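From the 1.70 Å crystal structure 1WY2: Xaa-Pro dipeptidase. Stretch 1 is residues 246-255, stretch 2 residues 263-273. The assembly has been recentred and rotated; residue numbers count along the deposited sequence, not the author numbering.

Stretch 1, residues 246-255: EAQKKAVESA
Stretch 2 263-273: ELDSIARNIIA

No hydrogen bond or salt bridge crosses between these two stretches of the Xaa-Pro dipeptidase chain; they are held together by van der Waals packing, mostly apolar, at a backbone separation so small that the CA atoms of A247 and A268 lie 4.7 Å apart. Both segments are helical, 246-254 and 263-273. Their axes approach to 8.4 Å, and their N-to-C directions differ by 156°, so the pair runs nearly antiparallel: the start of the first segment meets the end of the second, and A255 meets L264.

Backbone torsions stay near -64/-43 through most of both helices. In the first helix, i to i+4 hydrogen bonds from K250 N to E246 O through E253 N to K249 O are all 3.0 Å. At its end phi/psi drifts to -91/-15 at S254, and A255, at -68/118, is the first residue to leave helical geometry.

Alanine makes the close approach possible. A247 points its CB toward the partner helix, where it lies 3.9 Å from A268 O and 4.2 Å from A268 CB; its one methyl packs directly against the backbone and methyl of A268. One turn on, A251 CB points sideways and also lies 4.2 Å from A268 CB, so A268 packs against both alanines. All three are buried.

Branched aliphatic residues close the gaps around this centre. I271 (chi1 -74°, m; chi2 173°, t) points toward the first helix and loses 69 Å² to it. Its CG2 sits 4.0 Å from A247 CB, while its extended CD1 reaches A247 CA at 3.9 Å and K250 CB at 3.6 Å. I272, also m,t, starts sideways but brings CG1 to 4.0 Å from A247 CB. I267 adopts m,m and directs CG2 to K250 CG at 3.5 Å and to S254 OG at 3.9 Å. Toward the end of the first segment, L264 (chi1 t, chi2 53°, p) leaves its backbone sideways, yet its tip turns inward: CD1 lies 3.4 Å from A251 O and 4.3 Å from A251 CB, and CD2 lies 4.1 Å from A255 CB. L264 thus packs against the last turn of the first helix and A255.

Three polar residues take part without bonding across; K250 and E246 lie at the edge, S254 further in. K250 (t,p,t,t) lays the aliphatic base of its side chain against I267 and I271, while its end leads away, leaving the charged NZ clear of the isoleucines. S254 points toward the partner, but its chi1 of -59° (m) lets OG donate to K250 O at 2.8 Å, satisfying the hydroxyl within its own helix; this small side chain can therefore sit beside I267. E246 (t,t) brings OE2 to 4.0 Å from I271 CG2, a van der Waals contact at the margin.

Away from the contact, R269 NE and D265 OD1 form a salt bridge at 2.7 Å, reinforced by R269 NH2 to D265 OD2 at 2.9 Å, which ties together successive turns of the second helix.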

# COMPACT_ATOMS: atom_id res chain seq x y z
N GLU A 246 -6.20 -29.65 -13.15
CA GLU A 246 -7.51 -30.29 -13.20
C GLU A 246 -8.50 -29.54 -12.31
O GLU A 246 -9.63 -29.27 -12.71
CB GLU A 246 -7.40 -31.74 -12.73
CG GLU A 246 -8.71 -32.51 -12.81
CD GLU A 246 -8.63 -33.84 -12.09
OE1 GLU A 246 -7.52 -34.39 -11.97
OE2 GLU A 246 -9.69 -34.35 -11.67
N ALA A 247 -8.07 -29.22 -11.09
CA ALA A 247 -8.91 -28.51 -10.14
C ALA A 247 -9.27 -27.11 -10.63
O ALA A 247 -10.41 -26.67 -10.51
CB ALA A 247 -8.21 -28.42 -8.79
N GLN A 248 -8.29 -26.40 -11.20
CA GLN A 248 -8.54 -25.05 -11.69
C GLN A 248 -9.52 -25.08 -12.85
O GLN A 248 -10.47 -24.30 -12.90
CB GLN A 248 -7.21 -24.40 -12.11
CG GLN A 248 -7.22 -22.86 -12.15
CD GLN A 248 -7.63 -22.29 -13.50
OE1 GLN A 248 -7.79 -23.02 -14.47
NE2 GLN A 248 -7.78 -20.98 -13.56
N LYS A 249 -9.30 -25.99 -13.80
CA LYS A 249 -10.19 -26.10 -14.95
C LYS A 249 -11.62 -26.43 -14.54
O LYS A 249 -12.57 -25.83 -15.05
CB LYS A 249 -9.68 -27.17 -15.92
CG LYS A 249 -8.48 -26.74 -16.74
CD LYS A 249 -8.03 -27.85 -17.68
CE LYS A 249 -9.16 -28.27 -18.62
NZ LYS A 249 -8.78 -29.44 -19.46
N LYS A 250 -11.76 -27.37 -13.62
CA LYS A 250 -13.09 -27.78 -13.15
C LYS A 250 -13.79 -26.62 -12.45
O LYS A 250 -14.98 -26.39 -12.66
CB LYS A 250 -12.96 -28.97 -12.20
CG LYS A 250 -14.30 -29.56 -11.76
CD LYS A 250 -15.06 -30.14 -12.95
CE LYS A 250 -16.36 -30.79 -12.51
NZ LYS A 250 -17.10 -31.37 -13.66
N ALA A 251 -13.06 -25.88 -11.62
CA ALA A 251 -13.65 -24.76 -10.90
C ALA A 251 -14.11 -23.68 -11.87
O ALA A 251 -15.22 -23.15 -11.74
CB ALA A 251 -12.65 -24.18 -9.91
N VAL A 252 -13.28 -23.34 -12.85
CA VAL A 252 -13.66 -22.33 -13.83
C VAL A 252 -14.92 -22.76 -14.58
O VAL A 252 -15.84 -21.97 -14.79
CB VAL A 252 -12.53 -22.07 -14.86
CG1 VAL A 252 -13.03 -21.13 -15.94
CG2 VAL A 252 -11.31 -21.47 -14.16
N GLU A 253 -14.96 -24.03 -14.98
CA GLU A 253 -16.11 -24.57 -15.70
C GLU A 253 -17.38 -24.61 -14.84
O GLU A 253 -18.49 -24.62 -15.38
CB GLU A 253 -15.80 -25.99 -16.21
CG GLU A 253 -14.67 -26.06 -17.22
CD GLU A 253 -14.21 -27.48 -17.51
OE1 GLU A 253 -13.31 -27.66 -18.36
OE2 GLU A 253 -14.75 -28.42 -16.88
N SER A 254 -17.21 -24.65 -13.53
CA SER A 254 -18.33 -24.71 -12.59
C SER A 254 -18.82 -23.33 -12.15
O SER A 254 -19.91 -23.21 -11.58
CB SER A 254 -17.94 -25.53 -11.36
OG SER A 254 -17.56 -26.84 -11.72
N ALA A 255 -18.01 -22.30 -12.39
CA ALA A 255 -18.37 -20.94 -12.00
C ALA A 255 -19.54 -20.43 -12.82
O ALA A 255 -19.45 -20.31 -14.04
CB ALA A 255 -17.17 -20.02 -12.16
N GLU A 263 -19.50 -23.30 -2.24
CA GLU A 263 -19.71 -24.46 -3.10
C GLU A 263 -18.67 -24.49 -4.22
O GLU A 263 -18.21 -25.55 -4.62
CB GLU A 263 -21.12 -24.43 -3.72
CG GLU A 263 -22.24 -24.55 -2.68
CD GLU A 263 -23.62 -24.48 -3.30
OE1 GLU A 263 -23.84 -23.64 -4.20
OE2 GLU A 263 -24.51 -25.24 -2.86
N LEU A 264 -18.29 -23.31 -4.71
CA LEU A 264 -17.28 -23.24 -5.77
C LEU A 264 -15.91 -23.61 -5.21
O LEU A 264 -15.15 -24.34 -5.85
CB LEU A 264 -17.25 -21.83 -6.37
CG LEU A 264 -16.26 -21.59 -7.52
CD1 LEU A 264 -16.47 -22.64 -8.61
CD2 LEU A 264 -16.46 -20.19 -8.09
N ASP A 265 -15.59 -23.13 -4.01
CA ASP A 265 -14.32 -23.46 -3.39
C ASP A 265 -14.24 -24.98 -3.21
O ASP A 265 -13.20 -25.59 -3.44
CB ASP A 265 -14.19 -22.74 -2.03
CG ASP A 265 -12.95 -23.18 -1.25
OD1 ASP A 265 -12.98 -24.27 -0.63
OD2 ASP A 265 -11.95 -22.43 -1.24
N SER A 266 -15.36 -25.58 -2.83
CA SER A 266 -15.42 -27.03 -2.62
C SER A 266 -15.14 -27.85 -3.87
O SER A 266 -14.60 -28.95 -3.78
CB SER A 266 -16.79 -27.42 -2.04
OG SER A 266 -16.97 -26.89 -0.74
N ILE A 267 -15.51 -27.33 -5.03
CA ILE A 267 -15.27 -28.06 -6.28
C ILE A 267 -13.78 -28.32 -6.45
O ILE A 267 -13.36 -29.45 -6.72
CB ILE A 267 -15.78 -27.27 -7.51
CG1 ILE A 267 -17.31 -27.16 -7.47
CG2 ILE A 267 -15.32 -27.95 -8.79
CD1 ILE A 267 -18.03 -28.48 -7.53
N ALA A 268 -12.98 -27.27 -6.28
CA ALA A 268 -11.53 -27.40 -6.42
C ALA A 268 -10.91 -28.12 -5.23
O ALA A 268 -10.04 -28.97 -5.40
CB ALA A 268 -10.91 -26.02 -6.58
N ARG A 269 -11.37 -27.78 -4.03
CA ARG A 269 -10.82 -28.37 -2.82
C ARG A 269 -11.06 -29.87 -2.71
O ARG A 269 -10.18 -30.61 -2.29
CB ARG A 269 -11.38 -27.66 -1.58
CG ARG A 269 -10.58 -27.91 -0.30
CD ARG A 269 -10.98 -26.94 0.80
NE ARG A 269 -10.81 -25.55 0.36
CZ ARG A 269 -9.64 -24.91 0.35
NH1 ARG A 269 -8.53 -25.51 0.75
NH2 ARG A 269 -9.59 -23.66 -0.10
N ASN A 270 -12.25 -30.32 -3.11
CA ASN A 270 -12.56 -31.75 -3.05
C ASN A 270 -11.69 -32.55 -4.01
O ASN A 270 -11.30 -33.68 -3.71
CB ASN A 270 -14.04 -32.00 -3.35
CG ASN A 270 -14.95 -31.52 -2.23
OD1 ASN A 270 -14.54 -31.41 -1.07
ND2 ASN A 270 -16.21 -31.24 -2.56
N ILE A 271 -11.39 -31.97 -5.17
CA ILE A 271 -10.55 -32.64 -6.17
C ILE A 271 -9.15 -32.83 -5.60
O ILE A 271 -8.59 -33.93 -5.65
CB ILE A 271 -10.46 -31.80 -7.47
CG1 ILE A 271 -11.78 -31.93 -8.24
CG2 ILE A 271 -9.29 -32.27 -8.32
CD1 ILE A 271 -11.88 -31.02 -9.45
N ILE A 272 -8.58 -31.77 -5.05
CA ILE A 272 -7.24 -31.84 -4.47
C ILE A 272 -7.21 -32.75 -3.24
O ILE A 272 -6.23 -33.47 -3.02
CB ILE A 272 -6.72 -30.42 -4.11
CG1 ILE A 272 -6.53 -29.61 -5.40
CG2 ILE A 272 -5.41 -30.52 -3.35
CD1 ILE A 272 -6.10 -28.17 -5.18
N ALA A 273 -8.27 -32.72 -2.45
CA ALA A 273 -8.34 -33.55 -1.25
C ALA A 273 -8.42 -35.03 -1.61
O ALA A 273 -7.86 -35.88 -0.91
CB ALA A 273 -9.54 -33.14 -0.39